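Colicin-B (Escherichia coli, PDB 1RH1) kills Escherichia coli and closely related bacteria by forming a channel that depolarises the cytoplasmic membrane and dissipates cellular energy. Local coordinates at residues Y15-V20 with S118-V123; V20-T25 with T260-N265; S89-W94 with M232-R237; Q157-G162 with V192-A197. One frame throughout, in Å; residues are numbered along the deposited sequence.

Interaction 1: Y15-V20 with S118-V123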
loop_
_atom_site.group_PDB
_atom_site.type_symbol
_atom_site.label_atom_id
_atom_site.label_comp_id
_atom_site.label_asym_id
_atom_site.label_seq_id
_atom_site.Cartn_x
_atom_site.Cartn_y
_atom_site.Cartn_z
ATOM N N TYR A 15 -7.323 -0.127 -6.014
ATOM C CA TYR A 15 -6.269 -1.078 -5.625
ATOM C C TYR A 15 -6.380 -1.555 -4.175
ATOM O O TYR A 15 -5.411 -1.717 -3.417
ATOM C CB TYR A 15 -4.880 -0.447 -5.867
ATOM C CG TYR A 15 -4.523 -0.237 -7.340
ATOM C CD1 TYR A 15 -3.749 0.876 -7.701
ATOM C CD2 TYR A 15 -4.963 -1.135 -8.327
ATOM C CE1 TYR A 15 -3.413 1.097 -9.043
ATOM C CE2 TYR A 15 -4.631 -0.914 -9.670
ATOM C CZ TYR A 15 -3.857 0.201 -10.025
ATOM O OH TYR A 15 -3.534 0.421 -11.359
ATOM N N GLY A 16 -7.677 -1.736 -3.850
ATOM C CA GLY A 16 -8.227 -2.157 -2.561
ATOM C C GLY A 16 -7.934 -1.250 -1.361
ATOM O O GLY A 16 -8.226 -1.643 -0.226
ATOM N N ASP A 17 -7.441 -0.018 -1.640
ATOM C CA ASP A 17 -6.866 0.973 -0.727
ATOM C C ASP A 17 -5.967 0.316 0.331
ATOM O O ASP A 17 -6.146 0.288 1.549
ATOM C CB ASP A 17 -7.999 1.849 -0.096
ATOM C CG ASP A 17 -8.951 1.321 0.974
ATOM O OD1 ASP A 17 -8.939 1.876 2.076
ATOM O OD2 ASP A 17 -9.727 0.402 0.708
ATOM N N THR A 18 -4.937 -0.223 -0.350
ATOM C CA THR A 18 -3.777 -0.992 0.105
ATOM C C THR A 18 -4.100 -2.441 0.498
ATOM O O THR A 18 -3.295 -3.093 1.171
ATOM C CB THR A 18 -3.039 -0.318 1.327
ATOM O OG1 THR A 18 -3.322 1.083 1.364
ATOM C CG2 THR A 18 -1.518 -0.535 1.210
ATOM N N MET A 19 -5.229 -3.023 0.078
ATOM C CA MET A 19 -5.540 -4.384 0.486
ATOM C C MET A 19 -5.314 -5.461 -0.568
ATOM O O MET A 19 -5.641 -5.295 -1.746
ATOM C CB MET A 19 -6.982 -4.419 0.967
ATOM C CG MET A 19 -7.143 -3.758 2.313
ATOM S SD MET A 19 -8.879 -3.382 2.619
ATOM C CE MET A 19 -9.404 -4.863 3.431
ATOM N N VAL A 20 -4.727 -6.587 -0.132
ATOM C CA VAL A 20 -4.458 -7.733 -1.001
ATOM C C VAL A 20 -5.667 -8.662 -0.970
ATOM O O VAL A 20 -6.402 -8.657 0.014
ATOM C CB VAL A 20 -3.171 -8.516 -0.542
ATOM C CG1 VAL A 20 -2.070 -7.524 -0.165
ATOM C CG2 VAL A 20 -3.419 -9.370 0.687
ATOM N N SER A 118 -0.766 5.906 5.082
ATOM C CA SER A 118 -1.160 5.586 3.717
ATOM C C SER A 118 -2.071 4.374 3.670
ATOM O O SER A 118 -2.198 3.695 2.644
ATOM C CB SER A 118 0.055 5.326 2.825
ATOM O OG SER A 118 0.501 3.981 2.932
ATOM N N ARG A 119 -2.687 4.125 4.824
ATOM C CA ARG A 119 -3.557 3.002 4.990
ATOM C C ARG A 119 -4.719 3.437 5.838
ATOM O O ARG A 119 -4.517 4.141 6.834
ATOM C CB ARG A 119 -2.828 1.879 5.675
ATOM C CG ARG A 119 -2.192 0.972 4.643
ATOM C CD ARG A 119 -1.731 -0.363 5.221
ATOM N NE ARG A 119 -2.824 -0.977 5.947
ATOM C CZ ARG A 119 -3.701 -1.810 5.402
ATOM N NH1 ARG A 119 -3.662 -2.189 4.122
ATOM N NH2 ARG A 119 -4.689 -2.192 6.187
ATOM N N PRO A 120 -5.947 3.007 5.493
ATOM C CA PRO A 120 -7.168 3.495 6.087
ATOM C C PRO A 120 -7.215 3.205 7.583
ATOM O O PRO A 120 -6.343 2.507 8.103
ATOM C CB PRO A 120 -8.214 2.814 5.267
ATOM C CG PRO A 120 -7.637 1.467 5.058
ATOM C CD PRO A 120 -6.231 1.830 4.694
ATOM N N ALA A 121 -8.150 3.802 8.313
ATOM C CA ALA A 121 -8.277 3.572 9.736
ATOM C C ALA A 121 -9.647 2.951 9.959
ATOM O O ALA A 121 -10.585 3.219 9.200
ATOM C CB ALA A 121 -8.189 4.874 10.483
ATOM N N ALA A 122 -9.810 2.130 10.996
ATOM C CA ALA A 122 -11.060 1.435 11.168
ATOM C C ALA A 122 -11.544 1.410 12.585
ATOM O O ALA A 122 -10.741 1.387 13.506
ATOM C CB ALA A 122 -10.915 0.004 10.710
ATOM N N VAL A 123 -12.863 1.442 12.745
ATOM C CA VAL A 123 -13.495 1.240 14.026
ATOM C C VAL A 123 -14.705 0.298 13.871
ATOM O O VAL A 123 -15.609 0.558 13.087
ATOM C CB VAL A 123 -13.934 2.607 14.610
ATOM C CG1 VAL A 123 -14.532 2.355 15.992
ATOM C CG2 VAL A 123 -12.760 3.572 14.821
#
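T18 and S118 make the polar link of this contact, between the TonB box and the approach to strand 121-128. The hydroxyl OG1 of T18 lies 3.1 Å from S118 O, a weak hydrogen bond, and not a settled one, because its proton has another acceptor within reach. The T18 carbonyl O stands at the edge of the R119 guanidinium, in its plane, 3.1 Å from R119 NH1. The charged ends find firmer partners elsewhere: D17 OD2 forms a salt bridge with R170, whereas R119 NE does so with E256, and R119 NH2 is hydrogen-bonded to G258 O. D17 OD1 and R119 NH1 are 7.0 Å apart, so any attraction between them would be long-range and probably modest.

Van der Waals packing fills in around these polar atoms. The threonine side chain lies slantwise over that of R119, with T18 CG2 3.8 Å from R119 CG and T18 CB 3.4 Å from R119 NH1. R119 CG is anti to its own carbonyl carbon (chi1 -91°), which brings this methylene to 3.5 Å from T18 OG1. In D17, OD1 meets the ring of P120, 3.3 Å from P120 CG.

The contact joins one loop to another, the second leading into strand 121-128, whose A121 and V123 pack on helix 99-110. Beyond the first loop, V20 touches A304 of the long helix 291-340, which also touches R119 through F308.

Interaction 2: V20-T25 with T260-N265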
loop_
_atom_site.group_PDB
_atom_site.type_symbol
_atom_site.label_atom_id
_atom_site.label_comp_id
_atom_site.label_asym_id
_atom_site.label_seq_id
_atom_site.Cartn_x
_atom_site.Cartn_y
_atom_site.Cartn_z
ATOM N N VAL A 20 -4.727 -6.587 -0.132
ATOM C CA VAL A 20 -4.458 -7.733 -1.001
ATOM C C VAL A 20 -5.667 -8.662 -0.970
ATOM O O VAL A 20 -6.402 -8.657 0.014
ATOM C CB VAL A 20 -3.171 -8.516 -0.542
ATOM C CG1 VAL A 20 -2.070 -7.524 -0.165
ATOM C CG2 VAL A 20 -3.419 -9.370 0.687
ATOM N N VAL A 21 -5.943 -9.464 -2.004
ATOM C CA VAL A 21 -7.105 -10.342 -1.967
ATOM C C VAL A 21 -6.914 -11.664 -1.245
ATOM O O VAL A 21 -5.897 -12.354 -1.327
ATOM C CB VAL A 21 -7.563 -10.568 -3.413
ATOM C CG1 VAL A 21 -8.372 -11.831 -3.649
ATOM C CG2 VAL A 21 -8.535 -9.440 -3.706
ATOM N N TRP A 22 -7.917 -11.982 -0.445
ATOM C CA TRP A 22 -7.961 -13.293 0.152
ATOM C C TRP A 22 -9.017 -13.955 -0.717
ATOM O O TRP A 22 -10.161 -13.483 -0.755
ATOM C CB TRP A 22 -8.412 -13.234 1.605
ATOM C CG TRP A 22 -8.546 -14.619 2.200
ATOM C CD1 TRP A 22 -7.454 -15.408 2.425
ATOM C CD2 TRP A 22 -9.716 -15.221 2.558
ATOM N NE1 TRP A 22 -7.912 -16.524 2.928
ATOM C CE2 TRP A 22 -9.253 -16.454 3.026
ATOM C CE3 TRP A 22 -11.079 -14.925 2.566
ATOM C CZ2 TRP A 22 -10.147 -17.406 3.510
ATOM C CZ3 TRP A 22 -11.973 -15.880 3.050
ATOM C CH2 TRP A 22 -11.505 -17.106 3.516
ATOM N N PRO A 23 -8.660 -15.003 -1.488
ATOM C CA PRO A 23 -9.579 -15.745 -2.342
ATOM C C PRO A 23 -10.446 -16.485 -1.357
ATOM O O PRO A 23 -9.933 -17.287 -0.574
ATOM C CB PRO A 23 -8.694 -16.628 -3.149
ATOM C CG PRO A 23 -7.315 -16.019 -3.012
ATOM C CD PRO A 23 -7.325 -15.584 -1.571
ATOM N N SER A 24 -11.736 -16.172 -1.353
ATOM C CA SER A 24 -12.637 -16.717 -0.355
ATOM C C SER A 24 -12.686 -18.232 -0.283
ATOM O O SER A 24 -12.339 -18.932 -1.238
ATOM C CB SER A 24 -14.033 -16.176 -0.607
ATOM O OG SER A 24 -14.914 -16.606 0.415
ATOM N N THR A 25 -13.098 -18.712 0.897
ATOM C CA THR A 25 -13.223 -20.131 1.214
ATOM C C THR A 25 -14.049 -20.908 0.174
ATOM O O THR A 25 -13.677 -22.030 -0.182
ATOM C CB THR A 25 -13.814 -20.196 2.672
ATOM O OG1 THR A 25 -13.577 -21.531 3.098
ATOM C CG2 THR A 25 -15.302 -19.823 2.822
ATOM N N THR A 260 -6.475 -7.846 3.890
ATOM C CA THR A 260 -7.044 -8.687 2.836
ATOM C C THR A 260 -8.535 -8.475 2.569
ATOM O O THR A 260 -9.309 -8.384 3.519
ATOM C CB THR A 260 -6.864 -10.206 3.119
ATOM O OG1 THR A 260 -7.341 -10.378 4.439
ATOM C CG2 THR A 260 -5.461 -10.746 3.050
ATOM N N MET A 261 -8.983 -8.363 1.310
ATOM C CA MET A 261 -10.410 -8.327 1.028
ATOM C C MET A 261 -10.840 -9.684 0.527
ATOM O O MET A 261 -10.254 -10.200 -0.424
ATOM C CB MET A 261 -10.787 -7.275 -0.034
ATOM C CG MET A 261 -9.734 -6.759 -1.030
ATOM S SD MET A 261 -10.247 -5.296 -1.990
ATOM C CE MET A 261 -10.390 -4.102 -0.672
ATOM N N SER A 262 -11.831 -10.285 1.212
ATOM C CA SER A 262 -12.452 -11.577 0.870
ATOM C C SER A 262 -13.001 -11.485 -0.552
ATOM O O SER A 262 -13.586 -10.452 -0.896
ATOM C CB SER A 262 -13.577 -11.865 1.880
ATOM O OG SER A 262 -14.431 -12.962 1.578
ATOM N N SER A 263 -12.839 -12.495 -1.424
ATOM C CA SER A 263 -13.243 -12.316 -2.818
ATOM C C SER A 263 -14.741 -12.133 -3.037
ATOM O O SER A 263 -15.151 -11.577 -4.056
ATOM C CB SER A 263 -12.779 -13.501 -3.663
ATOM O OG SER A 263 -13.649 -14.619 -3.527
ATOM N N ASN A 264 -15.553 -12.584 -2.069
ATOM C CA ASN A 264 -17.002 -12.540 -2.198
ATOM C C ASN A 264 -17.720 -11.392 -1.518
ATOM O O ASN A 264 -18.949 -11.327 -1.521
ATOM C CB ASN A 264 -17.556 -13.873 -1.706
ATOM C CG ASN A 264 -17.140 -15.071 -2.565
ATOM O OD1 ASN A 264 -16.998 -16.171 -2.039
ATOM N ND2 ASN A 264 -16.927 -14.956 -3.879
ATOM N N ASN A 265 -16.938 -10.451 -0.988
ATOM C CA ASN A 265 -17.398 -9.202 -0.378
ATOM C C ASN A 265 -17.315 -7.972 -1.302
ATOM O O ASN A 265 -16.329 -7.762 -2.016
ATOM C CB ASN A 265 -16.581 -8.925 0.889
ATOM C CG ASN A 265 -16.830 -9.861 2.059
ATOM O OD1 ASN A 265 -16.133 -9.864 3.077
ATOM N ND2 ASN A 265 -17.847 -10.692 1.922
#
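The carbonyl O of M261 is approached by two groups of V20-T25: W22 N donates a hydrogen bond to it over 2.9 Å (162° at the hydrogen), and V21 CA makes a CA-H...O contact at 3.5 Å. This is parallel strand pairing, in which the TonB box strand 20-22 lies beside strand 260-262 as a two-stranded sheet, with V20, V21 and W22 facing T260, M261 and S262 in turn. W22 N comes from above the carbonyl plane, 50° out of it. A second bond, M261 N to V20 O, continues the ladder, although the position of V20 O is less sure.

On one face, V21 and M261 cross at about a right angle, V21 CG2 lying 4.0 Å from M261 CG. The other face carries V20, T260, W22 and S262. Here W22 CB rests 3.7 Å from T260 CB, and CG anti to the backbone N (chi1 176°) starts the indole on its way to helix 291-340, where it touches S293, Q296 and A300. The ring turns its edge to S262 CA.

Beyond the strands, S24 OG is hydrogen-bonded to E287, and S24 N gives a weak hydrogen bond to S263 OG at 3.3 Å.

Interaction 3: S89-W94 with M232-R237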
loop_
_atom_site.group_PDB
_atom_site.type_symbol
_atom_site.label_atom_id
_atom_site.label_comp_id
_atom_site.label_asym_id
_atom_site.label_seq_id
_atom_site.Cartn_x
_atom_site.Cartn_y
_atom_site.Cartn_z
ATOM N N SER A 89 -36.322 -4.526 0.953
ATOM C CA SER A 89 -36.942 -3.207 0.927
ATOM C C SER A 89 -35.964 -2.122 1.386
ATOM O O SER A 89 -35.276 -2.281 2.387
ATOM C CB SER A 89 -38.171 -3.180 1.838
ATOM O OG SER A 89 -38.953 -1.989 1.700
ATOM N N VAL A 90 -35.852 -0.993 0.677
ATOM C CA VAL A 90 -35.021 0.139 1.095
ATOM C C VAL A 90 -35.906 1.116 1.891
ATOM O O VAL A 90 -36.982 1.521 1.426
ATOM C CB VAL A 90 -34.424 0.795 -0.173
ATOM C CG1 VAL A 90 -33.568 1.966 0.157
ATOM C CG2 VAL A 90 -33.436 -0.131 -0.803
ATOM N N HIS A 91 -35.524 1.453 3.136
ATOM C CA HIS A 91 -36.298 2.407 3.928
ATOM C C HIS A 91 -35.436 3.578 4.395
ATOM O O HIS A 91 -34.205 3.513 4.436
ATOM C CB HIS A 91 -36.908 1.718 5.138
ATOM C CG HIS A 91 -37.966 2.524 5.896
ATOM N ND1 HIS A 91 -37.782 3.584 6.684
ATOM C CD2 HIS A 91 -39.318 2.252 5.875
ATOM C CE1 HIS A 91 -38.962 3.950 7.128
ATOM N NE2 HIS A 91 -39.884 3.152 6.642
ATOM N N SER A 92 -36.111 4.703 4.676
ATOM C CA SER A 92 -35.531 5.958 5.132
ATOM C C SER A 92 -34.969 5.794 6.532
ATOM O O SER A 92 -35.268 4.766 7.148
ATOM C CB SER A 92 -36.620 6.997 5.129
ATOM O OG SER A 92 -36.084 8.246 4.714
ATOM N N PRO A 93 -34.167 6.688 7.122
ATOM C CA PRO A 93 -33.774 6.600 8.518
ATOM C C PRO A 93 -34.884 6.321 9.516
ATOM O O PRO A 93 -35.936 6.969 9.566
ATOM C CB PRO A 93 -33.059 7.905 8.757
ATOM C CG PRO A 93 -32.241 7.994 7.500
ATOM C CD PRO A 93 -33.282 7.626 6.434
ATOM N N TRP A 94 -34.627 5.203 10.202
ATOM C CA TRP A 94 -35.427 4.734 11.325
ATOM C C TRP A 94 -34.576 3.801 12.194
ATOM O O TRP A 94 -33.655 3.140 11.706
ATOM C CB TRP A 94 -36.658 4.000 10.798
ATOM C CG TRP A 94 -37.566 3.443 11.878
ATOM C CD1 TRP A 94 -38.568 4.194 12.413
ATOM C CD2 TRP A 94 -37.493 2.188 12.427
ATOM N NE1 TRP A 94 -39.142 3.426 13.311
ATOM C CE2 TRP A 94 -38.537 2.230 13.356
ATOM C CE3 TRP A 94 -36.710 1.042 12.284
ATOM C CZ2 TRP A 94 -38.813 1.123 14.153
ATOM C CZ3 TRP A 94 -36.987 -0.059 13.081
ATOM C CH2 TRP A 94 -38.027 -0.022 14.006
ATOM N N MET A 232 -40.766 3.504 1.082
ATOM C CA MET A 232 -39.611 4.001 1.776
ATOM C C MET A 232 -39.944 4.790 3.027
ATOM O O MET A 232 -39.158 4.790 3.962
ATOM C CB MET A 232 -38.817 4.837 0.788
ATOM C CG MET A 232 -37.479 5.212 1.358
ATOM S SD MET A 232 -36.192 5.062 0.130
ATOM C CE MET A 232 -34.911 5.162 1.328
ATOM N N ASN A 233 -41.087 5.453 3.125
ATOM C CA ASN A 233 -41.373 6.236 4.318
ATOM C C ASN A 233 -42.523 5.750 5.171
ATOM O O ASN A 233 -42.943 6.478 6.074
ATOM C CB ASN A 233 -41.622 7.705 3.931
ATOM C CG ASN A 233 -40.309 8.439 3.690
ATOM O OD1 ASN A 233 -39.950 8.775 2.555
ATOM N ND2 ASN A 233 -39.563 8.694 4.775
ATOM N N THR A 234 -43.021 4.528 4.945
ATOM C CA THR A 234 -44.131 4.005 5.736
ATOM C C THR A 234 -43.833 3.962 7.227
ATOM O O THR A 234 -42.671 3.811 7.613
ATOM C CB THR A 234 -44.521 2.574 5.319
ATOM O OG1 THR A 234 -43.371 1.751 5.499
ATOM C CG2 THR A 234 -45.095 2.544 3.914
ATOM N N PRO A 235 -44.845 4.121 8.089
ATOM C CA PRO A 235 -44.746 3.849 9.519
ATOM C C PRO A 235 -44.174 2.471 9.823
ATOM O O PRO A 235 -44.600 1.452 9.255
ATOM C CB PRO A 235 -46.162 4.052 10.002
ATOM C CG PRO A 235 -46.631 5.185 9.124
ATOM C CD PRO A 235 -46.135 4.722 7.767
ATOM N N VAL A 236 -43.137 2.479 10.668
ATOM C CA VAL A 236 -42.486 1.239 11.063
ATOM C C VAL A 236 -42.678 1.140 12.552
ATOM O O VAL A 236 -41.944 1.807 13.278
ATOM C CB VAL A 236 -40.967 1.236 10.799
ATOM C CG1 VAL A 236 -40.460 -0.187 11.003
ATOM C CG2 VAL A 236 -40.638 1.750 9.418
ATOM N N ARG A 237 -43.626 0.385 13.090
ATOM C CA ARG A 237 -43.696 0.384 14.542
ATOM C C ARG A 237 -43.408 -1.002 15.121
ATOM O O ARG A 237 -44.110 -1.614 15.935
ATOM C CB ARG A 237 -45.078 0.979 14.885
ATOM C CG ARG A 237 -45.089 2.494 14.515
ATOM C CD ARG A 237 -46.408 3.285 14.597
ATOM N NE ARG A 237 -46.241 4.613 13.995
ATOM C CZ ARG A 237 -47.152 5.609 14.040
ATOM N NH1 ARG A 237 -48.336 5.482 14.664
ATOM N NH2 ARG A 237 -46.882 6.769 13.424
#
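M232 lies beside V90, the two side chains pointing the same way, and brings its terminal methyl CE to 3.7 Å from V90 CG1. Its carbonyl O serves twice. It accepts a nearly straight hydrogen bond from S92 N (3.1 Å, 169°), and it also sits over the centre of the H91 imidazole, 3.0 Å above the ring plane.

T234 contributes its backbone: H91 NE2 donates to T234 O at 3.0 Å, the acceptor lying in the ring plane and the donor on a carbonyl lone pair. On the far side of the ring, H91 ND1 donates to S92 O at 2.8 Å, again in plane. These two bonds fix the rotation of the imidazole, and if both nitrogens carry hydrogens the ring would be a cation, which a carbonyl oxygen over its face would favour.

The histidine directly follows strand 87-90, which pairs in parallel with strand 225-228; the M232-R237 loop follows that neighbour, so the contact joins segments leaving adjacent strands of the mixed sheet.

V236 next wedges between two rings. With CG1 anti to the backbone N (chi1 -169°), that methyl stands over the six-membered ring of W94 in a CH-pi contact, 3.7 Å from its centroid and only 8° off the normal. The other methyl, CG2, meets H91 tip to tip, 3.2 Å from NE2. F65 meets H91 edge-to-face and touches W94 and V236.

Interaction 4: Q157-G162 with V192-A197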
loop_
_atom_site.group_PDB
_atom_site.type_symbol
_atom_site.label_atom_id
_atom_site.label_comp_id
_atom_site.label_asym_id
_atom_site.label_seq_id
_atom_site.Cartn_x
_atom_site.Cartn_y
_atom_site.Cartn_z
ATOM N N GLN A 157 -23.771 14.781 -9.307
ATOM C CA GLN A 157 -22.428 14.754 -9.855
ATOM C C GLN A 157 -21.723 13.406 -9.800
ATOM O O GLN A 157 -20.526 13.297 -10.106
ATOM C CB GLN A 157 -21.610 15.762 -9.138
ATOM C CG GLN A 157 -21.829 17.145 -9.701
ATOM C CD GLN A 157 -21.230 18.191 -8.782
ATOM O OE1 GLN A 157 -20.040 18.179 -8.437
ATOM N NE2 GLN A 157 -22.108 19.100 -8.351
ATOM N N LEU A 158 -22.460 12.352 -9.413
ATOM C CA LEU A 158 -21.958 10.980 -9.464
ATOM C C LEU A 158 -21.462 10.610 -10.853
ATOM O O LEU A 158 -22.023 11.102 -11.835
ATOM C CB LEU A 158 -23.034 9.988 -9.119
ATOM C CG LEU A 158 -23.458 9.928 -7.694
ATOM C CD1 LEU A 158 -24.624 8.979 -7.614
ATOM C CD2 LEU A 158 -22.286 9.520 -6.812
ATOM N N PRO A 159 -20.458 9.758 -11.042
ATOM C CA PRO A 159 -20.077 9.268 -12.359
ATOM C C PRO A 159 -21.162 8.395 -13.017
ATOM O O PRO A 159 -22.144 7.973 -12.400
ATOM C CB PRO A 159 -18.808 8.514 -12.101
ATOM C CG PRO A 159 -18.430 8.767 -10.664
ATOM C CD PRO A 159 -19.759 9.028 -10.002
ATOM N N ALA A 160 -20.998 8.138 -14.317
ATOM C CA ALA A 160 -21.834 7.182 -15.046
ATOM C C ALA A 160 -21.484 5.799 -14.539
ATOM O O ALA A 160 -20.291 5.538 -14.340
ATOM C CB ALA A 160 -21.544 7.162 -16.544
ATOM N N ALA A 161 -22.480 4.908 -14.375
ATOM C CA ALA A 161 -22.205 3.571 -13.853
ATOM C C ALA A 161 -21.041 2.861 -14.519
ATOM O O ALA A 161 -20.672 3.121 -15.658
ATOM C CB ALA A 161 -23.408 2.692 -13.992
ATOM N N GLY A 162 -20.371 2.025 -13.748
ATOM C CA GLY A 162 -19.172 1.384 -14.240
ATOM C C GLY A 162 -17.967 2.294 -14.087
ATOM O O GLY A 162 -17.052 2.259 -14.901
ATOM N N VAL A 192 -15.221 3.993 -4.495
ATOM C CA VAL A 192 -16.228 2.919 -4.541
ATOM C C VAL A 192 -16.903 2.807 -5.911
ATOM O O VAL A 192 -17.316 3.829 -6.450
ATOM C CB VAL A 192 -17.294 3.184 -3.432
ATOM C CG1 VAL A 192 -18.634 2.484 -3.658
ATOM C CG2 VAL A 192 -16.757 2.582 -2.150
ATOM N N PRO A 193 -17.098 1.652 -6.547
ATOM C CA PRO A 193 -17.820 1.511 -7.821
ATOM C C PRO A 193 -19.267 1.951 -7.916
ATOM O O PRO A 193 -20.074 1.556 -7.069
ATOM C CB PRO A 193 -17.687 0.060 -8.181
ATOM C CG PRO A 193 -17.440 -0.588 -6.847
ATOM C CD PRO A 193 -16.498 0.391 -6.164
ATOM N N VAL A 194 -19.597 2.788 -8.915
ATOM C CA VAL A 194 -20.992 3.131 -9.175
ATOM C C VAL A 194 -21.620 2.027 -10.050
ATOM O O VAL A 194 -21.040 1.609 -11.065
ATOM C CB VAL A 194 -21.047 4.501 -9.870
ATOM C CG1 VAL A 194 -22.455 4.920 -10.263
ATOM C CG2 VAL A 194 -20.530 5.513 -8.879
ATOM N N VAL A 195 -22.759 1.453 -9.611
ATOM C CA VAL A 195 -23.482 0.445 -10.382
ATOM C C VAL A 195 -24.874 0.970 -10.632
ATOM O O VAL A 195 -25.357 1.887 -9.954
ATOM C CB VAL A 195 -23.661 -0.953 -9.684
ATOM C CG1 VAL A 195 -22.303 -1.546 -9.369
ATOM C CG2 VAL A 195 -24.498 -0.832 -8.424
ATOM N N ASP A 196 -25.521 0.273 -11.576
ATOM C CA ASP A 196 -26.829 0.683 -12.067
ATOM C C ASP A 196 -28.058 -0.157 -11.772
ATOM O O ASP A 196 -28.147 -1.318 -12.172
ATOM C CB ASP A 196 -26.760 0.854 -13.571
ATOM C CG ASP A 196 -27.420 2.157 -13.960
ATOM O OD1 ASP A 196 -26.685 3.131 -14.149
ATOM O OD2 ASP A 196 -28.655 2.195 -14.053
ATOM N N ALA A 197 -29.013 0.480 -11.084
ATOM C CA ALA A 197 -30.309 -0.105 -10.829
ATOM C C ALA A 197 -31.153 0.111 -12.079
ATOM O O ALA A 197 -31.244 1.184 -12.674
ATOM C CB ALA A 197 -30.972 0.577 -9.652
#
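G162 N donates a short, nearly straight hydrogen bond to V194 O, 2.8 Å long with 171° at the hydrogen. The donor comes in tilted 31° from the carbonyl plane. The same oxygen also has A161 CA close by, at 3.6 Å, so the backbone of the loop is laid directly against this carbonyl.

Around the bond, V194 supplies the main apolar surface, its two methyls dividing the loop between them. CG1, anti to the backbone N (chi1 177°), packs against the loop backbone, 3.8 Å from A161 CA and 3.7 Å from P159 O. CG2 touches the proline ring instead, 3.8 Å from P159 CD, and the two side chains lie aslant. The A161 methyl meets D196, CB lying 3.3 Å from OD1 in van der Waals contact.

The next shell sets the positions of these groups. G162 has a positive phi, where a side chain would collide with the carbonyl oxygen of A161, and N163 follows directly. The side chain of N163 holds A160 O by a hydrogen bond, while V194 is also bonded through its backbone to N163. P159 and V194 both touch V165.

Farther out, V195 points away from the loop, onto V268 and V270 of strand 266-271. Strand 189-201 has the parallel strand 266-271 as one partner and the antiparallel strand 163-167 as another, and the G162-V194 bond stands at the entry to the antiparallel pairing of a mixed beta-sheet.

How the interactions relate
Interactions 1 and 2 form one continuous unit: they share V20, their centres are 14 Å apart, and together they place the whole TonB box, the first through its leading residues and the second through its strand. Their methionines join them, M19 SD lying 3.7 Å from M261 CE. Interactions 3 and 4 lie apart from this unit but reach the same mixed sheet, with centres 24 Å apart and nearest atoms about 9 Å apart. Interaction 4 is the nearer to the TonB box, its closest atoms about 8 Å from interaction 1, against about 18 Å for interaction 3. Along the chain, interactions 3 and 4 are both nested within the loop closed by interaction 2.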